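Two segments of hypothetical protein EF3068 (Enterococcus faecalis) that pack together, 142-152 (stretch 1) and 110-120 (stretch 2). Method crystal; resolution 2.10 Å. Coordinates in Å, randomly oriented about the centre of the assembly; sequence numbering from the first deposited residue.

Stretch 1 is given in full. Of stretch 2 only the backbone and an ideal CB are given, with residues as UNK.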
# COMPACT_ATOMS: atom_id res chain seq x y z
N ARG B 142 8.85 -23.39 11.52
CA ARG B 142 9.71 -22.44 10.85
C ARG B 142 9.06 -21.01 10.74
O ARG B 142 9.75 -19.99 10.94
CB ARG B 142 10.17 -22.97 9.49
CG ARG B 142 11.14 -22.01 8.75
CD ARG B 142 11.86 -22.73 7.60
NE ARG B 142 12.57 -21.84 6.70
CZ ARG B 142 13.90 -21.78 6.59
NH1 ARG B 142 14.46 -20.96 5.71
NH2 ARG B 142 14.70 -22.56 7.35
N VAL B 143 7.77 -20.96 10.40
CA VAL B 143 7.04 -19.70 10.37
C VAL B 143 6.97 -19.06 11.77
O VAL B 143 7.19 -17.86 11.86
CB VAL B 143 5.60 -19.84 9.72
CG1 VAL B 143 4.75 -18.47 9.82
CG2 VAL B 143 5.72 -20.25 8.25
N ALA B 144 6.69 -19.86 12.82
CA ALA B 144 6.68 -19.35 14.21
C ALA B 144 8.03 -18.73 14.59
O ALA B 144 8.09 -17.63 15.18
CB ALA B 144 6.27 -20.46 15.22
N LEU B 145 9.10 -19.41 14.19
CA LEU B 145 10.46 -18.98 14.50
C LEU B 145 10.88 -17.72 13.75
O LEU B 145 11.63 -16.90 14.26
CB LEU B 145 11.47 -20.11 14.24
CG LEU B 145 11.54 -21.23 15.27
CD1 LEU B 145 12.24 -22.46 14.67
CD2 LEU B 145 12.30 -20.75 16.56
N ASN B 146 10.37 -17.56 12.54
CA ASN B 146 10.77 -16.46 11.69
C ASN B 146 9.66 -15.43 11.48
O ASN B 146 9.81 -14.53 10.68
CB ASN B 146 11.30 -17.02 10.35
CG ASN B 146 12.65 -17.74 10.51
OD1 ASN B 146 13.33 -17.64 11.57
ND2 ASN B 146 13.06 -18.45 9.47
N LEU B 147 8.55 -15.55 12.21
CA LEU B 147 7.44 -14.60 12.07
C LEU B 147 7.90 -13.15 12.27
O LEU B 147 7.40 -12.23 11.61
CB LEU B 147 6.31 -14.93 13.06
CG LEU B 147 5.01 -14.09 12.98
CD1 LEU B 147 4.39 -14.15 11.57
CD2 LEU B 147 4.03 -14.54 14.05
N GLN B 148 8.89 -12.97 13.15
CA GLN B 148 9.24 -11.63 13.61
C GLN B 148 10.55 -11.06 13.02
O GLN B 148 11.02 -10.03 13.49
CB GLN B 148 9.32 -11.65 15.14
CG GLN B 148 8.14 -12.40 15.79
CD GLN B 148 8.03 -12.11 17.25
OE1 GLN B 148 7.66 -10.99 17.64
NE2 GLN B 148 8.42 -13.06 18.07
N LEU B 149 11.08 -11.69 11.97
CA LEU B 149 12.40 -11.33 11.39
C LEU B 149 12.48 -9.88 11.00
O LEU B 149 13.56 -9.28 11.04
CB LEU B 149 12.71 -12.17 10.14
CG LEU B 149 13.04 -13.64 10.32
CD1 LEU B 149 13.46 -14.30 8.99
CD2 LEU B 149 14.09 -13.86 11.37
N MSE B 150 11.35 -9.32 10.57
CA MSE B 150 11.34 -7.94 10.14
C MSE B 150 10.72 -7.00 11.18
O MSE B 150 10.52 -5.85 10.88
CB MSE B 150 10.63 -7.81 8.77
CG MSE B 150 11.32 -8.62 7.65
SE MSE B 150 13.21 -8.18 7.45
CE MSE B 150 13.96 -9.90 7.36
N LEU B 151 10.43 -7.48 12.39
CA LEU B 151 9.72 -6.65 13.37
C LEU B 151 10.58 -5.70 14.21
O LEU B 151 10.05 -4.75 14.84
CB LEU B 151 8.83 -7.51 14.28
CG LEU B 151 7.64 -8.10 13.53
CD1 LEU B 151 6.73 -8.90 14.45
CD2 LEU B 151 6.86 -7.02 12.76
N LYS B 152 11.89 -5.95 14.24
CA LYS B 152 12.84 -5.09 14.95
C LYS B 152 12.44 -4.84 16.40
O LYS B 152 12.35 -5.79 17.17
CB LYS B 152 13.05 -3.78 14.18
CG LYS B 152 13.62 -4.00 12.79
CD LYS B 152 13.67 -2.73 12.05
CE LYS B 152 14.19 -2.97 10.64
NZ LYS B 152 13.91 -1.75 9.79
N UNK B 110 5.55 -17.57 2.36
CA UNK B 110 4.39 -17.50 3.28
C UNK B 110 4.71 -16.77 4.59
O UNK B 110 3.88 -16.00 5.09
CB UNK B 110 3.90 -18.91 3.60
N UNK B 111 5.90 -17.00 5.14
CA UNK B 111 6.31 -16.38 6.38
C UNK B 111 6.30 -14.84 6.23
O UNK B 111 5.81 -14.12 7.13
CB UNK B 111 7.70 -16.88 6.79
N UNK B 112 6.82 -14.38 5.10
CA UNK B 112 6.76 -12.96 4.72
C UNK B 112 5.35 -12.42 4.67
O UNK B 112 5.12 -11.34 5.14
CB UNK B 112 7.42 -12.75 3.36
N UNK B 113 4.41 -13.18 4.10
CA UNK B 113 3.00 -12.81 4.16
C UNK B 113 2.48 -12.66 5.60
O UNK B 113 1.86 -11.62 5.93
CB UNK B 113 2.17 -13.86 3.42
N UNK B 114 2.70 -13.66 6.45
CA UNK B 114 2.24 -13.59 7.86
C UNK B 114 2.94 -12.48 8.64
O UNK B 114 2.32 -11.82 9.49
CB UNK B 114 2.48 -14.93 8.56
N UNK B 115 4.22 -12.24 8.34
CA UNK B 115 4.97 -11.19 9.02
C UNK B 115 4.48 -9.82 8.61
O UNK B 115 4.41 -8.91 9.44
CB UNK B 115 6.47 -11.32 8.73
N UNK B 116 4.15 -9.66 7.33
CA UNK B 116 3.61 -8.38 6.85
C UNK B 116 2.25 -8.07 7.46
O UNK B 116 2.00 -6.90 7.78
CB UNK B 116 3.50 -8.39 5.32
N UNK B 117 1.40 -9.09 7.56
CA UNK B 117 0.07 -8.94 8.11
C UNK B 117 0.13 -8.56 9.58
O UNK B 117 -0.59 -7.65 10.04
CB UNK B 117 -0.73 -10.23 7.93
N UNK B 118 0.98 -9.26 10.31
CA UNK B 118 1.26 -8.94 11.71
C UNK B 118 1.89 -7.53 11.85
O UNK B 118 1.49 -6.77 12.71
CB UNK B 118 2.19 -10.00 12.31
N UNK B 119 2.86 -7.16 11.00
CA UNK B 119 3.37 -5.76 11.02
C UNK B 119 2.21 -4.75 10.89
O UNK B 119 2.21 -3.69 11.53
CB UNK B 119 4.38 -5.54 9.89
N UNK B 120 1.22 -5.08 10.06
CA UNK B 120 0.03 -4.23 9.91
C UNK B 120 -0.98 -4.32 11.08
O UNK B 120 -1.80 -3.44 11.23
CB UNK B 120 -0.68 -4.60 8.61

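Stretch 2 is helical; the helical part of stretch 1 crosses it at 45°, and two overlapping type I turns follow, Asn146 to Leu149 and Gln148 to Leu151. Residues 143, 147 and 151 of stretch 1 lie nearest positions 111, 115 and 119, so the contact repeats every four residues.

Position 110 sets its CA-to-CB bond sideways, the ideal CB 5.2 Å from Val143 CG2, so stretch 1 constrains it little and many side chains would do; it is Trp110, whose ring leads away.

Position 111 points toward stretch 1. Its ideal CB lies 4.2 Å from Val143 CG2, and beyond it the carbonyl of Asn146 and the side chain of Leu149 line a path. A short apolar residue could cover Val143; a long, flexible one could follow the path further, as Met, Lys, Gln or Arg might. The deposited Arg111 does so, and it has the largest covered area of the stretch. Its CD comes 3.1 Å from Asn146 O, a close contact but not a hydrogen bond, and Leu149 CD1 lies over one face of the guanidinium, 3.5 Å from Arg111 CZ.

Position 112 points away and 113 is out of reach, so stretch 1 leaves both free to almost any helical residue; they are Lys112 and Phe113.

Position 114 points toward an apolar surface: its ideal CB is 3.6 Å from Leu147 CD1 and 4.4 Å from Val143 CG1. Leu, Ile, Met or an aromatic residue would suit. Phe114, chi1 m, sets its CB 3.7 Å from Leu147 CD1, while its CD2 reaches 4.3 Å from Val143 CG1.

At position 115 the backbones come close, 5.2 Å between the CA atoms of residues 115 and 147. An ideal CB would sit 3.2 Å from Leu147 O, which is tight. Glycine is favoured, with alanine a strained second choice. It is Gly115, whose CA packs 3.7 Å from Leu147 O.

Position 116 points away and 117 is out of reach, so stretch 1 restricts neither and most helical residues would serve. They are Ser116, whose OG donates a hydrogen bond to Lys112 O at 2.7 Å, and Trp117.

Position 118 points toward Leu147 and Leu151, its ideal CB 4.8 and 5.1 Å from their CD1 atoms. Val, Ile or Leu could fill this space. Val118 meets both: CG2 is 4.3 Å from Leu147 CD1, and CG1 is 4.1 Å from Leu151 CD1.

At position 119 the CA-to-CB bond points sideways, its ideal CB 4.1 Å from Leu151 CD2, so a small residue already makes contact. Ala119 does, CB to Leu151 CD2 at 4.0 Å. Position 120, out of reach and unconstrained by stretch 1, is Leu120.

Stretch 2, residues 110-120: WRKFFGSWVAL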
# COMPACT_ATOMS: atom_id res chain seq x y z
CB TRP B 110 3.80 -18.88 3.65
CG TRP B 110 2.97 -19.49 2.56
CD1 TRP B 110 3.19 -20.68 1.90
CD2 TRP B 110 1.77 -18.93 2.00
NE1 TRP B 110 2.20 -20.90 0.97
CE2 TRP B 110 1.31 -19.85 1.01
CE3 TRP B 110 1.02 -17.76 2.25
CZ2 TRP B 110 0.17 -19.61 0.23
CZ3 TRP B 110 -0.15 -17.53 1.49
CH2 TRP B 110 -0.56 -18.46 0.49
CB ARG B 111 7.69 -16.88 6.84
CG ARG B 111 8.22 -16.10 8.10
CD ARG B 111 9.12 -14.94 7.67
NE ARG B 111 10.34 -15.47 7.06
CZ ARG B 111 11.18 -14.76 6.32
NH1 ARG B 111 10.94 -13.47 6.11
NH2 ARG B 111 12.27 -15.33 5.81
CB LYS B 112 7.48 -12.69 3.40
CG LYS B 112 8.95 -12.73 3.55
CD LYS B 112 9.70 -12.72 2.20
CE LYS B 112 11.00 -13.54 2.27
NZ LYS B 112 12.02 -13.13 1.25
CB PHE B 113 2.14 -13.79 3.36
CG PHE B 113 0.68 -13.58 3.56
CD1 PHE B 113 0.02 -12.49 2.96
CD2 PHE B 113 -0.05 -14.45 4.37
CE1 PHE B 113 -1.35 -12.30 3.14
CE2 PHE B 113 -1.40 -14.27 4.57
CZ PHE B 113 -2.07 -13.19 3.93
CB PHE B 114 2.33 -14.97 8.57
CG PHE B 114 1.34 -15.98 8.00
CD1 PHE B 114 -0.01 -15.93 8.34
CD2 PHE B 114 1.77 -16.95 7.10
CE1 PHE B 114 -0.93 -16.84 7.79
CE2 PHE B 114 0.87 -17.86 6.53
CZ PHE B 114 -0.50 -17.80 6.88
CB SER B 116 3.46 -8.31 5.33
OG SER B 116 4.71 -8.66 4.81
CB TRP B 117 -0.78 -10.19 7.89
CG TRP B 117 -2.24 -9.92 8.17
CD1 TRP B 117 -3.17 -9.44 7.30
CD2 TRP B 117 -2.91 -10.08 9.44
NE1 TRP B 117 -4.38 -9.30 7.94
CE2 TRP B 117 -4.25 -9.69 9.25
CE3 TRP B 117 -2.50 -10.52 10.71
CZ2 TRP B 117 -5.21 -9.72 10.30
CZ3 TRP B 117 -3.45 -10.55 11.76
CH2 TRP B 117 -4.79 -10.14 11.54
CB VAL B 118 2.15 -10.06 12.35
CG1 VAL B 118 2.84 -9.58 13.55
CG2 VAL B 118 1.31 -11.30 12.66
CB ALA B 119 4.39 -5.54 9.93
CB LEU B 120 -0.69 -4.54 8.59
CG LEU B 120 0.14 -4.24 7.32
CD1 LEU B 120 -0.48 -4.91 6.10
CD2 LEU B 120 0.25 -2.72 7.12
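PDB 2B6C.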